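Long-range contact in tyrosine--tRNA ligase (Pyrococcus horikoshii, PDB 2CYC), which catalyses the attachment of tyrosine to its cognate tRNA, probably by first activating the amino acid with ATP to form Tyr-AMP: residues D129-N140 with V200-P208. Numbering follows the deposited sequence.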
loop_
_atom_site.group_PDB
_atom_site.type_symbol
_atom_site.label_atom_id
_atom_site.label_comp_id
_atom_site.label_asym_id
_atom_site.label_seq_id
_atom_site.Cartn_x
_atom_site.Cartn_y
_atom_site.Cartn_z
ATOM N N ASP A 129 8.286 -8.196 -7.182
ATOM C CA ASP A 129 9.304 -7.162 -7.370
ATOM C C ASP A 129 8.648 -5.850 -7.818
ATOM O O ASP A 129 9.209 -4.767 -7.646
ATOM C CB ASP A 129 10.385 -7.636 -8.358
ATOM C CG ASP A 129 9.847 -7.898 -9.743
ATOM O OD1 ASP A 129 8.636 -8.157 -9.885
ATOM O OD2 ASP A 129 10.651 -7.865 -10.700
ATOM N N TYR A 130 7.446 -5.959 -8.376
ATOM C CA TYR A 130 6.681 -4.787 -8.769
ATOM C C TYR A 130 6.267 -4.093 -7.462
ATOM O O TYR A 130 6.397 -2.871 -7.307
ATOM C CB TYR A 130 5.421 -5.201 -9.527
ATOM C CG TYR A 130 4.363 -4.114 -9.573
ATOM C CD1 TYR A 130 4.362 -3.149 -10.585
ATOM C CD2 TYR A 130 3.375 -4.031 -8.582
ATOM C CE1 TYR A 130 3.409 -2.132 -10.614
ATOM C CE2 TYR A 130 2.424 -3.018 -8.603
ATOM C CZ TYR A 130 2.444 -2.075 -9.621
ATOM O OH TYR A 130 1.485 -1.086 -9.648
ATOM N N TRP A 131 5.775 -4.885 -6.515
ATOM C CA TRP A 131 5.334 -4.336 -5.234
ATOM C C TRP A 131 6.477 -3.784 -4.395
ATOM O O TRP A 131 6.283 -2.874 -3.571
ATOM C CB TRP A 131 4.522 -5.386 -4.469
ATOM C CG TRP A 131 3.198 -5.605 -5.153
ATOM C CD1 TRP A 131 2.908 -6.532 -6.120
ATOM C CD2 TRP A 131 2.048 -4.759 -5.057
ATOM N NE1 TRP A 131 1.650 -6.303 -6.639
ATOM C CE2 TRP A 131 1.103 -5.220 -6.004
ATOM C CE3 TRP A 131 1.727 -3.652 -4.270
ATOM C CZ2 TRP A 131 -0.142 -4.606 -6.179
ATOM C CZ3 TRP A 131 0.484 -3.040 -4.447
ATOM C CH2 TRP A 131 -0.430 -3.520 -5.391
ATOM N N GLN A 132 7.677 -4.308 -4.609
ATOM C CA GLN A 132 8.813 -3.797 -3.868
ATOM C C GLN A 132 9.009 -2.351 -4.332
ATOM O O GLN A 132 9.392 -1.476 -3.556
ATOM C CB GLN A 132 10.056 -4.625 -4.155
ATOM C CG GLN A 132 11.315 -4.099 -3.457
ATOM C CD GLN A 132 12.488 -5.054 -3.565
ATOM O OE1 GLN A 132 12.716 -5.659 -4.614
ATOM N NE2 GLN A 132 13.247 -5.186 -2.482
ATOM N N THR A 133 8.722 -2.104 -5.603
ATOM C CA THR A 133 8.848 -0.763 -6.155
ATOM C C THR A 133 7.673 0.113 -5.701
ATOM O O THR A 133 7.821 1.322 -5.551
ATOM C CB THR A 133 9.006 -0.829 -7.696
ATOM O OG1 THR A 133 10.393 -1.044 -7.991
ATOM C CG2 THR A 133 8.530 0.451 -8.381
ATOM N N VAL A 134 6.513 -0.485 -5.454
ATOM C CA VAL A 134 5.395 0.306 -4.941
ATOM C C VAL A 134 5.863 0.847 -3.577
ATOM O O VAL A 134 5.646 2.019 -3.245
ATOM C CB VAL A 134 4.115 -0.541 -4.723
ATOM C CG1 VAL A 134 3.132 0.239 -3.854
ATOM C CG2 VAL A 134 3.453 -0.877 -6.080
ATOM N N ILE A 135 6.518 -0.017 -2.799
ATOM C CA ILE A 135 7.031 0.365 -1.483
ATOM C C ILE A 135 8.122 1.435 -1.617
ATOM O O ILE A 135 8.100 2.447 -0.921
ATOM C CB ILE A 135 7.659 -0.838 -0.733
ATOM C CG1 ILE A 135 6.602 -1.910 -0.457
ATOM C CG2 ILE A 135 8.287 -0.366 0.578
ATOM C CD1 ILE A 135 5.448 -1.422 0.366
ATOM N N ASP A 136 9.077 1.190 -2.510
ATOM C CA ASP A 136 10.187 2.112 -2.733
ATOM C C ASP A 136 9.680 3.522 -3.028
ATOM O O ASP A 136 10.180 4.511 -2.487
ATOM C CB ASP A 136 11.046 1.607 -3.895
ATOM C CG ASP A 136 12.318 2.415 -4.078
ATOM O OD1 ASP A 136 12.863 2.909 -3.065
ATOM O OD2 ASP A 136 12.778 2.537 -5.233
ATOM N N ILE A 137 8.687 3.602 -3.905
ATOM C CA ILE A 137 8.082 4.871 -4.260
ATOM C C ILE A 137 7.358 5.459 -3.039
ATOM O O ILE A 137 7.495 6.646 -2.729
ATOM C CB ILE A 137 7.067 4.668 -5.400
ATOM C CG1 ILE A 137 7.810 4.376 -6.705
ATOM C CG2 ILE A 137 6.151 5.886 -5.521
ATOM C CD1 ILE A 137 6.931 3.686 -7.773
ATOM N N SER A 138 6.594 4.620 -2.349
ATOM C CA SER A 138 5.830 5.069 -1.192
ATOM C C SER A 138 6.685 5.657 -0.080
ATOM O O SER A 138 6.191 6.432 0.738
ATOM C CB SER A 138 4.978 3.925 -0.658
ATOM O OG SER A 138 3.991 3.587 -1.612
ATOM N N LYS A 139 7.960 5.282 -0.050
ATOM C CA LYS A 139 8.888 5.815 0.944
ATOM C C LYS A 139 9.228 7.272 0.626
ATOM O O LYS A 139 9.688 8.004 1.499
ATOM C CB LYS A 139 10.200 5.030 0.948
ATOM C CG LYS A 139 10.192 3.728 1.703
ATOM C CD LYS A 139 11.541 3.045 1.528
ATOM C CE LYS A 139 12.094 2.534 2.841
ATOM N NZ LYS A 139 12.361 3.626 3.812
ATOM N N ASN A 140 9.001 7.692 -0.620
ATOM C CA ASN A 140 9.327 9.062 -1.031
ATOM C C ASN A 140 8.129 9.966 -1.228
ATOM O O ASN A 140 8.256 11.036 -1.814
ATOM C CB ASN A 140 10.137 9.046 -2.331
ATOM C CG ASN A 140 11.451 8.314 -2.181
ATOM O OD1 ASN A 140 11.551 7.120 -2.467
ATOM N ND2 ASN A 140 12.467 9.022 -1.712
ATOM N N VAL A 200 9.822 11.655 -7.929
ATOM C CA VAL A 200 10.550 10.527 -7.349
ATOM C C VAL A 200 11.441 9.741 -8.311
ATOM O O VAL A 200 12.200 8.874 -7.873
ATOM C CB VAL A 200 9.574 9.504 -6.699
ATOM C CG1 VAL A 200 8.640 10.216 -5.700
ATOM C CG2 VAL A 200 8.762 8.783 -7.797
ATOM N N ALA A 201 11.352 10.037 -9.607
ATOM C CA ALA A 201 12.115 9.287 -10.615
ATOM C C ALA A 201 13.574 8.978 -10.295
ATOM O O ALA A 201 14.014 7.831 -10.400
ATOM C CB ALA A 201 12.041 10.000 -11.967
ATOM N N GLN A 202 14.326 10.005 -9.923
ATOM C CA GLN A 202 15.736 9.827 -9.651
ATOM C C GLN A 202 16.072 9.305 -8.265
ATOM O O GLN A 202 17.237 9.079 -7.952
ATOM C CB GLN A 202 16.463 11.138 -9.940
ATOM C CG GLN A 202 16.330 11.540 -11.409
ATOM C CD GLN A 202 17.084 12.810 -11.759
ATOM O OE1 GLN A 202 17.694 12.901 -12.820
ATOM N NE2 GLN A 202 17.035 13.796 -10.879
ATOM N N LYS A 203 15.049 9.089 -7.443
ATOM C CA LYS A 203 15.261 8.567 -6.097
ATOM C C LYS A 203 15.001 7.064 -6.022
ATOM O O LYS A 203 15.308 6.431 -5.011
ATOM C CB LYS A 203 14.331 9.262 -5.108
ATOM C CG LYS A 203 14.399 10.774 -5.154
ATOM C CD LYS A 203 13.460 11.378 -4.125
ATOM C CE LYS A 203 13.432 12.893 -4.228
ATOM N NZ LYS A 203 12.577 13.477 -3.164
ATOM N N LEU A 204 14.423 6.502 -7.083
ATOM C CA LEU A 204 14.087 5.073 -7.133
ATOM C C LEU A 204 15.287 4.134 -7.151
ATOM O O LEU A 204 16.268 4.361 -7.866
ATOM C CB LEU A 204 13.201 4.800 -8.347
ATOM C CG LEU A 204 11.699 4.822 -8.066
ATOM C CD1 LEU A 204 11.322 5.961 -7.137
ATOM C CD2 LEU A 204 10.963 4.905 -9.369
ATOM N N ARG A 205 15.194 3.063 -6.372
ATOM C CA ARG A 205 16.286 2.107 -6.287
ATOM C C ARG A 205 16.121 0.862 -7.149
ATOM O O ARG A 205 17.093 0.366 -7.702
ATOM C CB ARG A 205 16.501 1.662 -4.837
ATOM C CG ARG A 205 17.850 0.998 -4.628
ATOM C CD ARG A 205 17.894 0.146 -3.365
ATOM N NE ARG A 205 19.255 -0.005 -2.856
ATOM C CZ ARG A 205 19.957 0.981 -2.300
ATOM N NH1 ARG A 205 19.425 2.193 -2.181
ATOM N NH2 ARG A 205 21.189 0.760 -1.860
ATOM N N TYR A 206 14.902 0.349 -7.274
ATOM C CA TYR A 206 14.709 -0.876 -8.044
ATOM C C TYR A 206 14.274 -0.692 -9.485
ATOM O O TYR A 206 14.697 -1.449 -10.366
ATOM C CB TYR A 206 13.737 -1.794 -7.305
ATOM C CG TYR A 206 14.181 -2.045 -5.885
ATOM C CD1 TYR A 206 13.684 -1.280 -4.837
ATOM C CD2 TYR A 206 15.154 -3.011 -5.598
ATOM C CE1 TYR A 206 14.136 -1.459 -3.534
ATOM C CE2 TYR A 206 15.621 -3.198 -4.291
ATOM C CZ TYR A 206 15.107 -2.418 -3.268
ATOM O OH TYR A 206 15.558 -2.594 -1.982
ATOM N N HIS A 207 13.431 0.300 -9.743
ATOM C CA HIS A 207 13.018 0.521 -11.117
ATOM C C HIS A 207 13.203 1.927 -11.669
ATOM O O HIS A 207 12.299 2.498 -12.274
ATOM C CB HIS A 207 11.584 0.033 -11.337
ATOM C CG HIS A 207 11.462 -1.457 -11.289
ATOM N ND1 HIS A 207 11.251 -2.149 -10.115
ATOM C CD2 HIS A 207 11.630 -2.394 -12.253
ATOM C CE1 HIS A 207 11.295 -3.449 -10.357
ATOM N NE2 HIS A 207 11.525 -3.623 -11.647
ATOM N N PRO A 208 14.383 2.518 -11.445
ATOM C CA PRO A 208 14.562 3.860 -12.004
ATOM C C PRO A 208 14.721 3.635 -13.513
ATOM O O PRO A 208 14.863 2.503 -13.958
ATOM C CB PRO A 208 15.865 4.338 -11.361
ATOM C CG PRO A 208 16.642 3.045 -11.160
ATOM C CD PRO A 208 15.551 2.105 -10.642
HETATM O O HOH W 1 11.777 -6.176 -12.510
HETATM O O HOH W 2 12.084 1.449 -7.482
HETATM O O HOH W 3 14.039 5.429 -2.814
HETATM O O HOH W 4 10.019 12.551 -3.675
#
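Thr133 and Tyr206 come together where helix 128-138 is flanked by the chain that follows helix 191-200, with CA of Thr133 6.2 Å from CA of Tyr206; the loop runs antiparallel to the helix, Val200 lying by Asn140 and Leu204 by Asp136. Gln132, its CG anti to the backbone N (chi1 177°) and its chain extended beyond, lays its amide over one face of the Tyr206 ring. The two planes are 13° apart, CD stands 3.6 Å above the ring near its centre, and CG adds a CH-pi contact over the same face, while CB of Arg205 lies toward the rim of the opposite face. With an alanine in place of Tyr206, the Gln132 amide would probably lose its stacking partner and be held less firmly in its rotation, though Gln132 also packs on Trp75 of the second subunit. The loop joins helix 191-200 to strand 209-211 in the class I catalytic domain, and the helix it packs on lies at the dimer interface, where Trp131 stacks on Trp131 of the second subunit. Asp136 OD2 takes the backbone N-H of Arg205 on its syn lone pair, at 2.7 Å and nearly straight (168°). A water that donates to this oxygen also accepts from His207 N and is hydrogen-bonded to Thr133 OG1. The same hydroxyl lies in the plane of the His207 imidazole, 2.5 Å from ND1, a short hydrogen bond that fixes the ring's rotation together with a second water bridging NE2 to Asp129 OD2. Asp129 OD1 is hydrogen-bonded to Tyr178 OH. Deeper in, CG1 of Ile137 meets CD1 of Leu204 at 3.9 Å; the Ile137 side chain is about 8 Å from that of tyrosine-binding Asp175.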